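Local coordinates for protein Bm4233, isoform b (Brugia malayi, PDB 6ANY) that probably binds and transports sterols as a secreted venom allergen-like protein of the CAP superfamily, and is a vaccine candidate for lymphatic filariasis, at residues 150-153 with 159-162; 46-51 with 194-199. All blocks are in the same frame, centred on the assembly; numbering follows the deposited sequence.

Overall arrangement
The two contacts lie on opposite sides of the chain's centre, with their own centres 29 Å apart. Their nearest atoms are about 7 Å apart, so they do not touch. One sheet reaches both: strand 50-51, at the end of segment 46-51, runs parallel to strand 145-153, which pairs with strand 159-167 in contact 1. Along the chain contact 1 is nested inside contact 2. Contact 1 joins segments separated by five residues, four of them in helix 154-157. Contact 2 spans 142 residues and brings the cysteine-rich C-terminal part of the chain, with its small sheet 195-196 and 201-202, against the CAP domain.

Contact 1: 150-153 with 159-162; sequences IATN and TLIA
An antiparallel strand pair in the central sheet of the CAP fold joins 150-153 to 159-162. Ala151 and Ile161 form the hydrogen-bonded pair. Ala151 N donates to Ile161 O at 3.0 Å. The return bond, Ile161 N to Ala151 O, is 2.9 Å. Each of these oxygens also receives a CA-H contact: Ile150 CA lies 3.4 Å from Ile161 O, and Leu160 CA approaches Ala151 O. Helix 154-157 connects the two strands, and strand 80-87 continues the sheet beyond 159-162 through backbone bonds of Leu160 with Tyr86 and Ala162 with Tyr84. On one face Leu160 CD1 touches two neighbours. Ile150 CG2 is 3.9 Å from it, the two side chains crossing at a slant. Thr152 CG2 is also 3.9 Å from Leu160 CD1, but here the side chains run alongside each other in the same direction. In Thr152 the methyl CG2 is anti to the carbonyl carbon and OG1 sits between the backbone N and the carbonyl carbon (chi1 48°). The hydroxyl bonds to Glu93 and Arg96, while the methyl is left to pack on the leucine. Ile150 CG1 reaches Ala162 CB at 4.3 Å. Leu160 also packs on Val92, Leu95 and Ala99. On the other face Ala151 CB and Ile161 CB meet at 4.5 Å.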
loop_
_atom_site.group_PDB
_atom_site.type_symbol
_atom_site.label_atom_id
_atom_site.label_comp_id
_atom_site.label_asym_id
_atom_site.label_seq_id
_atom_site.Cartn_x
_atom_site.Cartn_y
_atom_site.Cartn_z
ATOM N N ILE A 150 -11.042 -8.994 -0.167
ATOM C CA ILE A 150 -11.158 -9.450 -1.539
ATOM C C ILE A 150 -12.513 -10.077 -1.818
ATOM O O ILE A 150 -13.059 -10.889 -1.007
ATOM C CB ILE A 150 -10.047 -10.478 -1.805
ATOM C CG1 ILE A 150 -8.684 -9.778 -1.786
ATOM C CG2 ILE A 150 -10.243 -11.136 -3.164
ATOM C CD1 ILE A 150 -7.498 -10.757 -1.668
ATOM N N ALA A 151 -13.026 -9.785 -2.994
ATOM C CA ALA A 151 -14.313 -10.350 -3.455
ATOM C C ALA A 151 -14.126 -10.891 -4.839
ATOM O O ALA A 151 -13.696 -10.170 -5.694
ATOM C CB ALA A 151 -15.398 -9.291 -3.460
ATOM N N THR A 152 -14.483 -12.143 -5.069
ATOM C CA THR A 152 -14.458 -12.737 -6.400
ATOM C C THR A 152 -15.770 -13.280 -6.886
ATOM O O THR A 152 -15.816 -13.989 -7.899
ATOM C CB THR A 152 -13.427 -13.886 -6.437
ATOM O OG1 THR A 152 -13.609 -14.765 -5.309
ATOM C CG2 THR A 152 -12.051 -13.314 -6.416
ATOM N N ASN A 153 -16.829 -12.954 -6.177
ATOM C CA ASN A 153 -18.196 -13.345 -6.565
ATOM C C ASN A 153 -18.894 -12.290 -7.380
ATOM O O ASN A 153 -19.973 -12.557 -7.914
ATOM C CB ASN A 153 -19.086 -13.623 -5.365
ATOM C CG ASN A 153 -19.206 -12.421 -4.495
ATOM O OD1 ASN A 153 -18.210 -12.024 -3.911
ATOM N ND2 ASN A 153 -20.387 -11.838 -4.397
ATOM N N THR A 159 -15.810 -10.795 -11.933
ATOM C CA THR A 159 -15.134 -9.607 -11.520
ATOM C C THR A 159 -14.475 -9.776 -10.149
ATOM O O THR A 159 -15.070 -10.279 -9.210
ATOM C CB THR A 159 -16.118 -8.412 -11.549
ATOM O OG1 THR A 159 -16.433 -8.158 -12.922
ATOM C CG2 THR A 159 -15.513 -7.153 -10.950
ATOM N N LEU A 160 -13.219 -9.365 -10.075
ATOM C CA LEU A 160 -12.447 -9.423 -8.871
ATOM C C LEU A 160 -12.280 -8.043 -8.371
ATOM O O LEU A 160 -11.921 -7.168 -9.151
ATOM C CB LEU A 160 -11.099 -10.035 -9.121
ATOM C CG LEU A 160 -9.858 -9.609 -8.333
ATOM C CD1 LEU A 160 -10.000 -10.005 -6.868
ATOM C CD2 LEU A 160 -8.637 -10.334 -8.897
ATOM N N ILE A 161 -12.501 -7.863 -7.057
ATOM C CA ILE A 161 -12.291 -6.571 -6.404
ATOM C C ILE A 161 -11.355 -6.754 -5.230
ATOM O O ILE A 161 -11.594 -7.575 -4.373
ATOM C CB ILE A 161 -13.651 -5.968 -5.872
ATOM C CG1 ILE A 161 -14.678 -5.719 -6.998
ATOM C CG2 ILE A 161 -13.448 -4.725 -5.015
ATOM C CD1 ILE A 161 -14.724 -4.330 -7.543
ATOM N N ALA A 162 -10.355 -5.914 -5.125
ATOM C CA ALA A 162 -9.499 -5.940 -3.965
ATOM C C ALA A 162 -9.481 -4.550 -3.301
ATOM O O ALA A 162 -9.292 -3.554 -3.961
ATOM C CB ALA A 162 -8.112 -6.356 -4.363
#

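Contact 2: 46-51 with 194-199; sequences MLLLKW and KCAKKS. With SO4 (sulfate ion), chain D.
Leu48 meets Ala196 and Ser199 through a single methyl, CD1. The contact sets the disulfide-bonded C-terminal part of the chain against the loop leading into strand 50-51 of the CAP sheet. No hydrogen bond joins the two segments. Leu48 CD1 lies 3.7 Å from Ala196 CB, the closest approach between them. The same methyl is 4.0 Å from Ser199 OG. The CB of Leu48 points toward 194-199, and CG is anti to the backbone N (chi1 -166°). Ala196 and Ser199 stand at the two ends of a turn. Ser199 N donates a weak bond of 3.3 Å to Ala196 O, and Lys197 and Lys198 form the bend between them. A sulfate ion, probably from the crystallisation liquor, sits at this bend. Lys197 N donates to sulfate O3 at 3.2 Å, with 168° at the hydrogen. Lys198 N donates to sulfate O4 at 3.0 Å. Sulfate O2 is 3.6 Å from Ala196 CB, so that methyl lies against both the ion and Leu48. The Lys198 chain bends at chi3 and chi4, and its NZ comes within 3.7 Å of sulfate O1. Arg203 gives the ion another hydrogen bond. The weakly bonded strand at about 195-196, whose Cys195 is disulfide-bonded to Cys184, pairs with 201-202. Leu201 touches the Leu48 side chain, Cys202 bonds to the Leu48 backbone, and Ser199 O accepts a bond from Ser25 OG on helix 10-28.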
loop_
_atom_site.group_PDB
_atom_site.type_symbol
_atom_site.label_atom_id
_atom_site.label_comp_id
_atom_site.label_asym_id
_atom_site.label_seq_id
_atom_site.Cartn_x
_atom_site.Cartn_y
_atom_site.Cartn_z
ATOM N N MET A 46 11.229 4.872 6.991
ATOM C CA MET A 46 10.100 4.281 6.253
ATOM C C MET A 46 9.672 3.081 7.099
ATOM O O MET A 46 10.435 2.151 7.280
ATOM C CB MET A 46 10.534 3.880 4.852
ATOM C CG MET A 46 9.572 3.000 4.068
ATOM S SD MET A 46 8.267 4.030 3.368
ATOM C CE MET A 46 9.067 4.708 1.985
ATOM N N LEU A 47 8.450 3.132 7.634
ATOM C CA LEU A 47 7.959 2.079 8.536
ATOM C C LEU A 47 7.674 0.749 7.834
ATOM O O LEU A 47 7.190 0.723 6.682
ATOM C CB LEU A 47 6.709 2.555 9.300
ATOM C CG LEU A 47 6.950 3.776 10.198
ATOM C CD1 LEU A 47 5.678 4.277 10.861
ATOM C CD2 LEU A 47 8.079 3.511 11.232
ATOM N N LEU A 48 7.952 -0.344 8.541
ATOM C CA LEU A 48 7.667 -1.660 8.053
ATOM C C LEU A 48 6.152 -1.973 8.275
ATOM O O LEU A 48 5.639 -1.970 9.392
ATOM C CB LEU A 48 8.536 -2.674 8.746
ATOM C CG LEU A 48 8.611 -4.077 8.124
ATOM C CD1 LEU A 48 9.957 -4.747 8.349
ATOM C CD2 LEU A 48 7.601 -4.997 8.749
ATOM N N LEU A 49 5.444 -2.206 7.190
ATOM C CA LEU A 49 3.992 -2.482 7.283
ATOM C C LEU A 49 3.674 -3.764 8.034
ATOM O O LEU A 49 4.331 -4.755 7.870
ATOM C CB LEU A 49 3.320 -2.498 5.911
ATOM C CG LEU A 49 3.493 -1.282 5.040
ATOM C CD1 LEU A 49 2.762 -1.495 3.703
ATOM C CD2 LEU A 49 2.971 -0.030 5.729
ATOM N N LYS A 50 2.681 -3.697 8.919
ATOM C CA LYS A 50 2.187 -4.874 9.640
ATOM C C LYS A 50 0.744 -5.084 9.163
ATOM O O LYS A 50 -0.005 -4.114 8.937
ATOM C CB LYS A 50 2.129 -4.600 11.146
ATOM C CG LYS A 50 3.428 -4.185 11.842
ATOM C CD LYS A 50 4.402 -5.337 11.893
ATOM C CE LYS A 50 3.880 -6.367 12.870
ATOM N NZ LYS A 50 4.702 -7.601 12.959
ATOM N N TRP A 51 0.335 -6.335 9.082
ATOM C CA TRP A 51 -1.010 -6.705 8.828
ATOM C C TRP A 51 -1.889 -6.417 9.996
ATOM O O TRP A 51 -1.580 -6.823 11.148
ATOM C CB TRP A 51 -1.130 -8.182 8.458
ATOM C CG TRP A 51 -2.498 -8.511 7.862
ATOM C CD1 TRP A 51 -3.543 -8.985 8.534
ATOM C CD2 TRP A 51 -2.959 -8.316 6.502
ATOM N NE1 TRP A 51 -4.650 -9.108 7.721
ATOM C CE2 TRP A 51 -4.289 -8.762 6.453
ATOM C CE3 TRP A 51 -2.357 -7.898 5.320
ATOM C CZ2 TRP A 51 -5.039 -8.765 5.288
ATOM C CZ3 TRP A 51 -3.122 -7.924 4.157
ATOM C CH2 TRP A 51 -4.452 -8.349 4.168
ATOM N N LYS A 194 13.691 0.755 16.544
ATOM C CA LYS A 194 13.858 -0.597 16.124
ATOM C C LYS A 194 13.938 -0.677 14.619
ATOM O O LYS A 194 13.044 -0.177 13.905
ATOM C CB LYS A 194 12.722 -1.471 16.670
ATOM C CG LYS A 194 12.940 -2.941 16.447
ATOM C CD LYS A 194 14.118 -3.381 17.258
ATOM C CE LYS A 194 14.495 -4.838 16.999
ATOM N NZ LYS A 194 15.662 -4.978 16.102
ATOM N N CYS A 195 15.014 -1.301 14.130
ATOM C CA CYS A 195 15.316 -1.317 12.698
ATOM C C CYS A 195 15.278 -2.745 12.217
ATOM O O CYS A 195 15.829 -3.644 12.872
ATOM C CB CYS A 195 16.709 -0.695 12.415
ATOM S SG CYS A 195 17.294 -0.970 10.721
ATOM N N ALA A 196 14.628 -2.950 11.068
ATOM C CA ALA A 196 14.673 -4.197 10.372
ATOM C C ALA A 196 15.834 -4.092 9.429
ATOM O O ALA A 196 15.727 -3.433 8.391
ATOM C CB ALA A 196 13.400 -4.394 9.607
ATOM N N LYS A 197 16.957 -4.681 9.805
ATOM C CA LYS A 197 18.244 -4.457 9.145
ATOM C C LYS A 197 18.265 -5.056 7.702
ATOM O O LYS A 197 18.850 -4.453 6.828
ATOM C CB LYS A 197 19.383 -5.002 10.003
ATOM C CG LYS A 197 20.804 -4.772 9.472
ATOM C CD LYS A 197 21.867 -5.133 10.537
ATOM C CE LYS A 197 23.294 -4.765 10.114
ATOM N NZ LYS A 197 23.388 -3.306 9.800
ATOM N N LYS A 198 17.646 -6.214 7.493
ATOM C CA LYS A 198 17.565 -6.795 6.171
ATOM C C LYS A 198 16.904 -5.872 5.177
ATOM O O LYS A 198 17.399 -5.739 4.080
ATOM C CB LYS A 198 16.811 -8.139 6.141
ATOM C CG LYS A 198 17.688 -9.355 6.426
ATOM C CD LYS A 198 16.847 -10.629 6.447
ATOM C CE LYS A 198 15.950 -10.714 7.690
ATOM N NZ LYS A 198 16.499 -11.648 8.717
ATOM N N SER A 199 15.834 -5.202 5.583
ATOM C CA SER A 199 15.111 -4.353 4.659
ATOM C C SER A 199 15.524 -2.895 4.750
ATOM O O SER A 199 15.273 -2.133 3.834
ATOM C CB SER A 199 13.605 -4.533 4.875
ATOM O OG SER A 199 13.214 -4.118 6.142
HETATM S S SO4 D . 16.148 -7.968 11.013
HETATM O O1 SO4 D . 16.023 -9.343 11.528
HETATM O O2 SO4 D . 14.813 -7.599 10.539
HETATM O O3 SO4 D . 16.587 -6.941 11.994
HETATM O O4 SO4 D . 17.018 -8.062 9.828
#